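Local coordinates for protein glucose-6-phosphate 1-dehydrogenase (Kluyveromyces lactis, PDB 7E6I) that catalyses the NADP+-dependent oxidation of glucose 6-phosphate to 6-phosphogluconolactone, the first and probably rate-limiting step of the oxidative pentose phosphate pathway, at residues I212-Q216 against L475-T481; A318-K322 against L442-L446; I44-S50 against S85-Y91; P116-L122 against I146-E152. The contacts are given in a common frame with arbitrary orientation. Residues are numbered along the deposited sequence.

How the contacts relate
Contacts 3 and 4 belong to the parallel sheet of the N-terminal Rossmann-type domain, their centres about 15 Å apart; contacts 1 and 2 belong to the large mixed sheet of the C-terminal domain, their centres about 17 Å apart, and touch where His478 NE2 lies 4.0 Å from Gly320 CA. Contact 4 is the buried pairing of two inner strands, whereas contact 3 lies at the sheet's margin and runs on into loops with exposed residues. Both rest on backbone hydrogen bonds. Contact 2, also buried, is purely apolar packing of a helix on a sheet. Contact 1, partly buried, joins a C-terminal turn to a strand through one side-chain amide and bridging waters.

Contact 1 (I212-Q216 against L475-T481); sequences IQSVQ and LADHGYT
This loop-on-strand contact of the C-terminal domain sets the C-terminal end of helix 471-476 and the turn leading out of it against the first part of strand 212-220. The chain turns a corner at Gln213 (phi/psi -86/-33), and Ser214 to Gln216 are extended. Opposite, a type I beta turn runs from Ala476 to Gly479, with Leu475 O accepting from His478 N (2.8 Å) and Tyr480 N (3.2 Å). Gly479 has phi 86°, which favours glycine; a CB would clash with Gln213 O. The nearest CA atoms are those of Ser214 and Gly479, 5.3 Å apart. Gln213, its chi1 at -129° between wells, donates from NE2 to Gly479 O at 3.0 Å and weakly to Thr481 OG1 at 3.2 Å; waters bridge Gln213 OE1 (3.2 Å) to Thr481 OG1 (3.1 Å) and Ser214 OG (3.1 Å) to His478 O (3.0 Å). Gln216 (mt) sets OE1 3.4 Å from Leu475 CD1 and NE2 3.5 Å from Tyr480 CD1, while OE1 accepts from Arg336, which, like neighbouring Arg349, probably belongs to the second NADP+ site. Gln213 and Ser214 both face Gln351 of strand 345-352, a classic beta bulge; on the other flank the Val215 backbone bonds to Val334 of strand 333-338.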
# COMPACT_ATOMS: atom_id res chain seq x y z
N ILE A 212 3.50 -22.78 -12.72
CA ILE A 212 2.42 -22.03 -12.08
C ILE A 212 1.21 -22.02 -13.02
O ILE A 212 1.31 -21.60 -14.18
CB ILE A 212 2.87 -20.62 -11.69
CG1 ILE A 212 3.78 -20.72 -10.47
CG2 ILE A 212 1.65 -19.69 -11.41
CD1 ILE A 212 4.41 -19.39 -10.03
N GLN A 213 0.09 -22.50 -12.49
CA GLN A 213 -1.20 -22.55 -13.17
C GLN A 213 -1.99 -21.26 -13.03
O GLN A 213 -2.77 -20.90 -13.92
CB GLN A 213 -2.04 -23.66 -12.54
CG GLN A 213 -2.64 -24.61 -13.46
CD GLN A 213 -3.26 -25.78 -12.74
OE1 GLN A 213 -2.76 -26.89 -12.84
NE2 GLN A 213 -4.36 -25.55 -12.02
N SER A 214 -1.83 -20.57 -11.90
CA SER A 214 -2.76 -19.53 -11.48
C SER A 214 -2.13 -18.68 -10.40
O SER A 214 -1.61 -19.20 -9.41
CB SER A 214 -4.05 -20.17 -10.97
OG SER A 214 -4.83 -19.23 -10.29
N VAL A 215 -2.20 -17.36 -10.59
CA VAL A 215 -1.80 -16.38 -9.60
C VAL A 215 -3.02 -15.54 -9.23
O VAL A 215 -3.73 -15.06 -10.12
CB VAL A 215 -0.68 -15.49 -10.13
CG1 VAL A 215 -0.31 -14.42 -9.11
CG2 VAL A 215 0.51 -16.35 -10.54
N GLN A 216 -3.24 -15.34 -7.94
CA GLN A 216 -4.36 -14.56 -7.42
C GLN A 216 -3.87 -13.61 -6.33
O GLN A 216 -3.15 -14.04 -5.42
CB GLN A 216 -5.43 -15.46 -6.81
CG GLN A 216 -6.33 -16.18 -7.80
CD GLN A 216 -7.42 -16.97 -7.07
OE1 GLN A 216 -8.44 -16.40 -6.67
NE2 GLN A 216 -7.20 -18.27 -6.89
N LEU A 475 -12.79 -17.76 -11.72
CA LEU A 475 -11.49 -18.29 -11.30
C LEU A 475 -11.15 -19.56 -12.06
O LEU A 475 -10.03 -19.72 -12.56
CB LEU A 475 -11.49 -18.54 -9.79
CG LEU A 475 -11.70 -17.25 -8.97
CD1 LEU A 475 -11.60 -17.49 -7.46
CD2 LEU A 475 -10.73 -16.17 -9.42
N ALA A 476 -12.11 -20.48 -12.20
CA ALA A 476 -11.85 -21.70 -12.95
C ALA A 476 -11.57 -21.40 -14.42
O ALA A 476 -10.85 -22.16 -15.07
CB ALA A 476 -13.02 -22.67 -12.80
N ASP A 477 -12.09 -20.30 -14.93
CA ASP A 477 -11.75 -19.84 -16.26
C ASP A 477 -10.35 -19.26 -16.34
O ASP A 477 -9.84 -19.04 -17.44
CB ASP A 477 -12.74 -18.76 -16.68
CG ASP A 477 -13.32 -18.99 -18.03
OD1 ASP A 477 -12.55 -19.30 -18.98
OD2 ASP A 477 -14.55 -18.85 -18.14
N HIS A 478 -9.72 -18.96 -15.20
CA HIS A 478 -8.38 -18.39 -15.18
C HIS A 478 -7.39 -19.36 -14.56
O HIS A 478 -6.46 -18.96 -13.85
CB HIS A 478 -8.38 -17.06 -14.45
CG HIS A 478 -9.06 -15.98 -15.22
ND1 HIS A 478 -10.43 -15.93 -15.36
CD2 HIS A 478 -8.57 -14.94 -15.93
CE1 HIS A 478 -10.76 -14.89 -16.10
NE2 HIS A 478 -9.64 -14.28 -16.48
N GLY A 479 -7.59 -20.64 -14.82
CA GLY A 479 -6.59 -21.64 -14.51
C GLY A 479 -6.62 -22.18 -13.11
O GLY A 479 -5.76 -23.01 -12.77
N TYR A 480 -7.56 -21.76 -12.28
CA TYR A 480 -7.63 -22.32 -10.94
C TYR A 480 -8.41 -23.64 -10.94
O TYR A 480 -9.54 -23.71 -11.43
CB TYR A 480 -8.26 -21.34 -9.96
CG TYR A 480 -8.07 -21.82 -8.55
CD1 TYR A 480 -6.86 -21.59 -7.89
CD2 TYR A 480 -9.06 -22.53 -7.89
CE1 TYR A 480 -6.66 -22.04 -6.60
CE2 TYR A 480 -8.87 -22.97 -6.60
CZ TYR A 480 -7.66 -22.72 -5.96
OH TYR A 480 -7.45 -23.16 -4.68
N THR A 481 -7.80 -24.67 -10.39
CA THR A 481 -8.38 -26.00 -10.33
C THR A 481 -8.93 -26.18 -8.91
O THR A 481 -8.17 -26.13 -7.94
CB THR A 481 -7.33 -27.05 -10.68
OG1 THR A 481 -7.15 -27.05 -12.10
CG2 THR A 481 -7.75 -28.45 -10.22
O HOH W 1 -5.06 -29.12 -13.06
O HOH W 2 -5.50 -16.75 -11.99

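Contact 2 (A318-K322 against L442-L446); sequences AIGFK and LFTPL
Helix-on-sheet packing joins helix 433-451 to strand 316-321 of the C-terminal domain's mixed sheet. The short axes of 318-321 and 442-446 pass 12.4 Å apart with 127° between their N-to-C directions, a spacing bridged entirely by side chains. In register, Ile319 faces Leu446 (CA to CA 9.9 Å) and Phe321 faces Leu442 (10.3 Å). The helix is kinked where the N atoms of Pro445 and Leu446 lack bonds to the preceding turn.

Aliphatic contacts come from Ile319 (chi1 m, chi2 t), whose CD1 meets Leu446 CD2 at 3.7 Å; Leu442 and Leu446 both adopt the tp rotamer.

Aromatic contacts centre on Phe321 (chi1 -70°) and Phe443 (chi1 -86°). Their centroids lie 5.9 Å apart with planes at 50°, an oblique pair. Ile319 CD1 is 4.3 Å from Phe443 CE2, and Phe321 CE1 is 4.1 Å from Leu442 CD2.

Helix 236-254, which carries the probable proton acceptor His245, also packs on Phe443 through Ile238, Gln243 and Leu247. The closest approach of the two rings is Phe321 CZ to Phe443 CZ, 3.7 Å.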
# COMPACT_ATOMS: atom_id res chain seq x y z
N ALA A 318 -13.28 -8.27 -10.10
CA ALA A 318 -12.27 -9.26 -10.42
C ALA A 318 -11.80 -8.98 -11.83
O ALA A 318 -12.62 -8.76 -12.72
CB ALA A 318 -12.82 -10.68 -10.29
N ILE A 319 -10.48 -8.92 -12.03
CA ILE A 319 -9.90 -8.54 -13.32
C ILE A 319 -8.83 -9.55 -13.70
O ILE A 319 -7.99 -9.91 -12.87
CB ILE A 319 -9.28 -7.13 -13.28
CG1 ILE A 319 -10.29 -6.08 -12.81
CG2 ILE A 319 -8.70 -6.78 -14.64
CD1 ILE A 319 -9.63 -4.73 -12.42
N GLY A 320 -8.85 -9.99 -14.95
CA GLY A 320 -7.83 -10.89 -15.46
C GLY A 320 -6.68 -10.09 -16.06
O GLY A 320 -6.89 -9.05 -16.69
N PHE A 321 -5.47 -10.58 -15.86
CA PHE A 321 -4.27 -9.94 -16.36
C PHE A 321 -3.41 -10.96 -17.07
O PHE A 321 -3.45 -12.15 -16.76
CB PHE A 321 -3.46 -9.30 -15.23
CG PHE A 321 -4.11 -8.10 -14.61
CD1 PHE A 321 -3.84 -6.84 -15.10
CD2 PHE A 321 -4.98 -8.24 -13.54
CE1 PHE A 321 -4.43 -5.72 -14.54
CE2 PHE A 321 -5.58 -7.13 -12.97
CZ PHE A 321 -5.30 -5.86 -13.47
N LYS A 322 -2.61 -10.47 -18.01
CA LYS A 322 -1.64 -11.30 -18.70
C LYS A 322 -0.35 -10.51 -18.82
O LYS A 322 -0.37 -9.31 -19.14
CB LYS A 322 -2.12 -11.71 -20.09
CG LYS A 322 -3.26 -12.74 -20.09
CD LYS A 322 -2.75 -14.18 -19.78
CE LYS A 322 -3.90 -15.23 -19.82
NZ LYS A 322 -3.78 -16.18 -20.98
N LEU A 442 -2.00 1.49 -17.75
CA LEU A 442 -2.62 0.17 -17.75
C LEU A 442 -4.10 0.23 -17.37
O LEU A 442 -4.94 -0.40 -18.01
CB LEU A 442 -1.85 -0.74 -16.78
CG LEU A 442 -2.40 -2.16 -16.61
CD1 LEU A 442 -2.41 -2.88 -17.95
CD2 LEU A 442 -1.60 -2.95 -15.58
N PHE A 443 -4.43 1.00 -16.33
CA PHE A 443 -5.78 0.98 -15.78
C PHE A 443 -6.71 2.02 -16.38
O PHE A 443 -7.94 1.86 -16.29
CB PHE A 443 -5.73 1.20 -14.27
CG PHE A 443 -5.51 -0.04 -13.50
CD1 PHE A 443 -4.23 -0.54 -13.33
CD2 PHE A 443 -6.57 -0.74 -12.97
CE1 PHE A 443 -4.02 -1.72 -12.62
CE2 PHE A 443 -6.37 -1.92 -12.26
CZ PHE A 443 -5.11 -2.41 -12.09
N THR A 444 -6.18 3.09 -16.97
CA THR A 444 -7.07 4.14 -17.45
C THR A 444 -8.05 3.63 -18.50
O THR A 444 -9.25 3.93 -18.38
CB THR A 444 -6.24 5.32 -17.97
OG1 THR A 444 -5.69 6.03 -16.85
CG2 THR A 444 -7.12 6.25 -18.79
N PRO A 445 -7.65 2.86 -19.52
CA PRO A 445 -8.66 2.38 -20.48
C PRO A 445 -9.78 1.58 -19.83
O PRO A 445 -10.94 1.78 -20.18
CB PRO A 445 -7.83 1.53 -21.45
CG PRO A 445 -6.44 2.05 -21.33
CD PRO A 445 -6.30 2.38 -19.87
N LEU A 446 -9.47 0.69 -18.89
CA LEU A 446 -10.55 -0.00 -18.19
C LEU A 446 -11.45 0.99 -17.47
O LEU A 446 -12.68 0.88 -17.52
CB LEU A 446 -9.98 -1.02 -17.21
CG LEU A 446 -11.06 -1.66 -16.32
CD1 LEU A 446 -12.08 -2.41 -17.15
CD2 LEU A 446 -10.45 -2.60 -15.28

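Contact 3 (I44-S50 against S85-Y91); sequences IIGYARS and SYHAGPY
At the margin of the Rossmann-type sheet, beside the probable NADP+ site, strand 43-48 pairs in parallel with strand 84-88. Bridges run Ile45-Ser85, Gly46-Tyr86, Tyr47-His87 and Ala48-Ala88 (CA to CA 4.7 to 5.3 Å); the short axes pass 4.6 Å apart at 28°. The hydrogen bonds alternate as parallel strands require: Ser85 N to Ile44 O (2.9 Å), Gly46 N to Ser85 O (2.8 Å), His87 N to Gly46 O (2.9 Å), a weak Ala48 N to His87 O (3.5 Å), and Gly89 N to Ala48 O (3.0 Å). The Tyr86 ring lies on the face of Ala48 and Ala88, with Gly46 O over one of its faces.

On the face of Ile45 and Ser85, Tyr47 and His87, both chi1 t, join Tyr91 (chi1 m) in an aromatic cluster of oblique rings. Tyr47 CD1 lies 3.8 Å from Tyr91 CE1, and Tyr47 CE2 lies 3.8 Å from His87 CD2; His87 NE2 bonds to Glu99 of helix 94-110.

Arg49 probably binds NADP+, as does Gly15, which lies beside Tyr91. Two tyrosine hydroxyls each tie one strand to the loop that follows the other: Tyr47 OH donates to Pro90 O at 2.6 Å, and from the opposite face, that of Ala48 and Ala88, Tyr86 OH donates to Ser50 O at 2.7 Å.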
# COMPACT_ATOMS: atom_id res chain seq x y z
N ILE A 44 10.37 17.98 15.80
CA ILE A 44 9.12 17.65 15.14
C ILE A 44 8.22 18.87 15.15
O ILE A 44 7.84 19.36 16.23
CB ILE A 44 8.43 16.45 15.80
CG1 ILE A 44 9.42 15.29 15.93
CG2 ILE A 44 7.27 16.00 14.97
CD1 ILE A 44 8.81 14.03 16.45
N ILE A 45 7.86 19.36 13.96
CA ILE A 45 7.08 20.58 13.79
C ILE A 45 5.81 20.26 13.00
O ILE A 45 5.88 19.77 11.86
CB ILE A 45 7.87 21.67 13.05
CG1 ILE A 45 9.17 22.00 13.76
CG2 ILE A 45 7.02 22.90 12.87
CD1 ILE A 45 10.05 22.93 12.95
N GLY A 46 4.65 20.57 13.58
CA GLY A 46 3.39 20.44 12.90
C GLY A 46 2.93 21.78 12.37
O GLY A 46 2.81 22.75 13.12
N TYR A 47 2.65 21.84 11.07
CA TYR A 47 2.24 23.05 10.38
C TYR A 47 0.84 22.86 9.80
O TYR A 47 0.57 21.82 9.18
CB TYR A 47 3.25 23.40 9.27
CG TYR A 47 3.05 24.69 8.49
CD1 TYR A 47 1.98 24.85 7.63
CD2 TYR A 47 3.97 25.73 8.58
CE1 TYR A 47 1.81 26.03 6.91
CE2 TYR A 47 3.81 26.90 7.87
CZ TYR A 47 2.73 27.05 7.03
OH TYR A 47 2.56 28.22 6.32
N ALA A 48 -0.03 23.85 10.00
CA ALA A 48 -1.37 23.89 9.41
C ALA A 48 -1.92 25.32 9.53
O ALA A 48 -1.31 26.18 10.17
CB ALA A 48 -2.32 22.88 10.06
N ARG A 49 -3.07 25.56 8.89
CA ARG A 49 -3.62 26.91 8.83
C ARG A 49 -4.22 27.33 10.17
O ARG A 49 -4.06 28.48 10.58
CB ARG A 49 -4.67 27.02 7.72
CG ARG A 49 -4.27 26.33 6.40
CD ARG A 49 -5.42 25.58 5.67
NE ARG A 49 -6.28 24.77 6.55
CZ ARG A 49 -5.98 23.58 7.09
NH1 ARG A 49 -4.78 23.03 6.88
NH2 ARG A 49 -6.83 22.95 7.87
N SER A 50 -4.92 26.42 10.85
CA SER A 50 -5.57 26.75 12.11
C SER A 50 -4.55 27.24 13.13
O SER A 50 -3.34 26.99 13.02
CB SER A 50 -6.29 25.55 12.72
OG SER A 50 -7.39 25.13 11.92
N SER A 85 6.20 20.49 18.32
CA SER A 85 5.75 21.87 18.42
C SER A 85 4.88 22.17 17.21
O SER A 85 4.75 21.35 16.29
CB SER A 85 6.94 22.83 18.50
OG SER A 85 7.46 23.10 17.22
N TYR A 86 4.26 23.37 17.21
CA TYR A 86 3.30 23.77 16.19
C TYR A 86 3.61 25.16 15.66
O TYR A 86 3.98 26.07 16.41
CB TYR A 86 1.87 23.75 16.72
CG TYR A 86 0.79 23.97 15.66
CD1 TYR A 86 0.10 22.90 15.10
CD2 TYR A 86 0.46 25.26 15.23
CE1 TYR A 86 -0.88 23.10 14.15
CE2 TYR A 86 -0.53 25.47 14.26
CZ TYR A 86 -1.20 24.38 13.73
OH TYR A 86 -2.18 24.57 12.77
N HIS A 87 3.44 25.32 14.35
CA HIS A 87 3.50 26.62 13.71
C HIS A 87 2.30 26.74 12.79
O HIS A 87 2.02 25.82 12.02
CB HIS A 87 4.79 26.83 12.92
CG HIS A 87 4.92 28.22 12.36
ND1 HIS A 87 5.36 29.28 13.12
CD2 HIS A 87 4.64 28.71 11.13
CE1 HIS A 87 5.35 30.38 12.37
NE2 HIS A 87 4.91 30.06 11.17
N ALA A 88 1.59 27.86 12.89
CA ALA A 88 0.41 28.11 12.06
C ALA A 88 0.76 29.02 10.89
O ALA A 88 1.65 29.87 10.97
CB ALA A 88 -0.70 28.75 12.89
N GLY A 89 0.03 28.84 9.79
CA GLY A 89 0.25 29.63 8.62
C GLY A 89 -0.46 29.05 7.42
O GLY A 89 -0.85 27.88 7.41
N PRO A 90 -0.67 29.87 6.40
CA PRO A 90 -1.32 29.38 5.19
C PRO A 90 -0.37 28.54 4.36
O PRO A 90 0.86 28.69 4.43
CB PRO A 90 -1.72 30.67 4.45
CG PRO A 90 -0.70 31.67 4.90
CD PRO A 90 -0.25 31.28 6.28
N TYR A 91 -0.94 27.62 3.58
CA TYR A 91 -0.13 26.91 2.59
C TYR A 91 0.09 27.75 1.34
O TYR A 91 1.01 27.47 0.57
CB TYR A 91 -0.79 25.58 2.20
CG TYR A 91 -1.21 24.70 3.36
CD1 TYR A 91 -0.26 24.20 4.25
CD2 TYR A 91 -2.54 24.36 3.55
CE1 TYR A 91 -0.64 23.40 5.32
CE2 TYR A 91 -2.92 23.55 4.61
CZ TYR A 91 -1.97 23.08 5.49
OH TYR A 91 -2.36 22.28 6.55

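Contact 4 (P116-L122 against I146-E152); sequences PHRLFYL and IQRVIVE
Ile150 (chi1 m, chi2 t) is the apolar centre: its CD1 lies 3.7 Å from Leu119 CD1 and 3.7 Å from Tyr121 CD2, while CG2 sits over the Tyr121 ring, 4.0 Å from the centroid, as a CH-pi contact. Helix 414-423 packs on this face. On the other, Phe120 CB lies 4.2 Å from Val149 CB, and nearby Leu122 CD2 is 3.7 Å from Val149 CG2.

Between these two layers the parallel strands, axes 4.6 Å apart at 16°, pair from His117-Ile146 through Tyr121-Ile150. Hydrogen bonds alternate: Ile146 N to Pro116 O (2.9 Å), Arg118 N to Ile146 O (3.1 Å), Arg148 N to Arg118 O (2.9 Å), Phe120 N to Arg148 O (2.8 Å), Ile150 N to Phe120 O (2.8 Å), Leu122 N to Ile150 O (2.9 Å).

At one end Arg118 reaches a salt bridge with Glu108; at the other Tyr121 OH (chi1 t) donates weakly to Glu152 OE1 at 3.3 Å, with bound glucose 6-phosphate about 7 Å from Glu152's side chain. With helix 126-139 between them, the strands form a beta-alpha-beta crossover of the Rossmann fold.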
# COMPACT_ATOMS: atom_id res chain seq x y z
N PRO A 116 21.98 20.80 6.93
CA PRO A 116 20.59 20.58 7.35
C PRO A 116 20.04 19.27 6.78
O PRO A 116 20.22 18.95 5.60
CB PRO A 116 19.85 21.80 6.78
CG PRO A 116 20.91 22.80 6.47
CD PRO A 116 22.16 22.05 6.18
N HIS A 117 19.38 18.49 7.65
CA HIS A 117 18.67 17.28 7.26
C HIS A 117 17.19 17.49 7.57
O HIS A 117 16.80 17.52 8.74
CB HIS A 117 19.19 16.06 8.02
CG HIS A 117 20.58 15.64 7.65
ND1 HIS A 117 21.31 14.77 8.42
CD2 HIS A 117 21.37 15.98 6.61
CE1 HIS A 117 22.49 14.58 7.86
NE2 HIS A 117 22.55 15.30 6.76
N ARG A 118 16.37 17.64 6.53
CA ARG A 118 14.97 18.03 6.70
C ARG A 118 14.04 17.07 5.99
O ARG A 118 14.18 16.82 4.78
CB ARG A 118 14.75 19.46 6.19
CG ARG A 118 15.70 20.48 6.80
CD ARG A 118 15.51 21.85 6.24
NE ARG A 118 16.44 22.81 6.84
CZ ARG A 118 16.90 23.88 6.21
NH1 ARG A 118 16.53 24.14 4.96
NH2 ARG A 118 17.73 24.70 6.83
N LEU A 119 13.07 16.54 6.73
CA LEU A 119 12.01 15.71 6.18
C LEU A 119 10.70 16.50 6.25
O LEU A 119 10.35 17.03 7.31
CB LEU A 119 11.88 14.38 6.94
CG LEU A 119 10.85 13.34 6.45
CD1 LEU A 119 11.23 12.84 5.07
CD2 LEU A 119 10.69 12.16 7.42
N PHE A 120 10.01 16.60 5.12
CA PHE A 120 8.69 17.22 5.04
C PHE A 120 7.66 16.14 4.75
O PHE A 120 7.65 15.58 3.65
CB PHE A 120 8.66 18.30 3.97
CG PHE A 120 9.61 19.43 4.22
CD1 PHE A 120 9.29 20.43 5.12
CD2 PHE A 120 10.84 19.47 3.58
CE1 PHE A 120 10.17 21.47 5.36
CE2 PHE A 120 11.73 20.50 3.83
CZ PHE A 120 11.40 21.50 4.72
N TYR A 121 6.81 15.84 5.73
CA TYR A 121 5.71 14.91 5.53
C TYR A 121 4.46 15.70 5.16
O TYR A 121 3.97 16.51 5.96
CB TYR A 121 5.46 14.07 6.79
CG TYR A 121 4.63 12.83 6.53
CD1 TYR A 121 3.32 12.94 6.06
CD2 TYR A 121 5.16 11.56 6.73
CE1 TYR A 121 2.56 11.81 5.81
CE2 TYR A 121 4.41 10.43 6.47
CZ TYR A 121 3.11 10.55 6.02
OH TYR A 121 2.37 9.41 5.76
N LEU A 122 3.91 15.44 3.97
CA LEU A 122 2.81 16.25 3.44
C LEU A 122 1.48 15.50 3.60
O LEU A 122 0.95 14.90 2.67
CB LEU A 122 3.07 16.61 1.98
CG LEU A 122 3.89 17.85 1.64
CD1 LEU A 122 5.16 17.93 2.45
CD2 LEU A 122 4.21 17.87 0.16
N ILE A 146 20.24 18.48 2.75
CA ILE A 146 19.41 17.54 2.00
C ILE A 146 18.00 17.58 2.57
O ILE A 146 17.81 17.55 3.80
CB ILE A 146 20.02 16.11 2.02
CG1 ILE A 146 18.94 15.04 1.84
CG2 ILE A 146 20.89 15.88 3.25
CD1 ILE A 146 18.48 14.87 0.37
N GLN A 147 17.01 17.70 1.69
CA GLN A 147 15.60 17.70 2.06
C GLN A 147 14.87 16.59 1.32
O GLN A 147 15.16 16.31 0.15
CB GLN A 147 14.92 19.05 1.76
CG GLN A 147 15.28 19.62 0.41
CD GLN A 147 16.39 20.67 0.53
OE1 GLN A 147 16.32 21.56 1.37
NE2 GLN A 147 17.43 20.54 -0.30
N ARG A 148 13.92 15.97 2.01
CA ARG A 148 13.10 14.90 1.46
C ARG A 148 11.64 15.20 1.76
O ARG A 148 11.31 15.62 2.87
CB ARG A 148 13.50 13.54 2.05
CG ARG A 148 14.88 13.07 1.63
CD ARG A 148 15.35 11.86 2.44
NE ARG A 148 16.74 11.53 2.14
CZ ARG A 148 17.57 10.94 2.99
NH1 ARG A 148 17.16 10.60 4.21
NH2 ARG A 148 18.82 10.69 2.61
N VAL A 149 10.77 15.00 0.78
CA VAL A 149 9.34 15.22 1.02
C VAL A 149 8.60 13.91 0.77
O VAL A 149 8.85 13.21 -0.22
CB VAL A 149 8.78 16.39 0.18
CG1 VAL A 149 9.76 16.84 -0.90
CG2 VAL A 149 7.41 16.05 -0.39
N ILE A 150 7.71 13.57 1.70
CA ILE A 150 6.84 12.41 1.60
C ILE A 150 5.46 12.88 1.15
O ILE A 150 4.89 13.80 1.76
CB ILE A 150 6.74 11.67 2.94
CG1 ILE A 150 8.08 11.05 3.31
CG2 ILE A 150 5.68 10.61 2.88
CD1 ILE A 150 8.18 10.72 4.78
N VAL A 151 4.93 12.26 0.10
CA VAL A 151 3.53 12.40 -0.26
C VAL A 151 2.94 11.01 -0.40
O VAL A 151 3.63 10.03 -0.69
CB VAL A 151 3.31 13.21 -1.56
CG1 VAL A 151 3.25 14.70 -1.23
CG2 VAL A 151 4.40 12.92 -2.57
N GLU A 152 1.63 10.95 -0.21
CA GLU A 152 0.90 9.69 -0.12
C GLU A 152 -0.13 9.62 -1.24
O GLU A 152 -0.66 10.64 -1.68
CB GLU A 152 0.22 9.59 1.24
CG GLU A 152 -0.39 8.25 1.52
CD GLU A 152 -0.70 8.06 2.99
OE1 GLU A 152 -0.22 8.87 3.84
OE2 GLU A 152 -1.42 7.07 3.28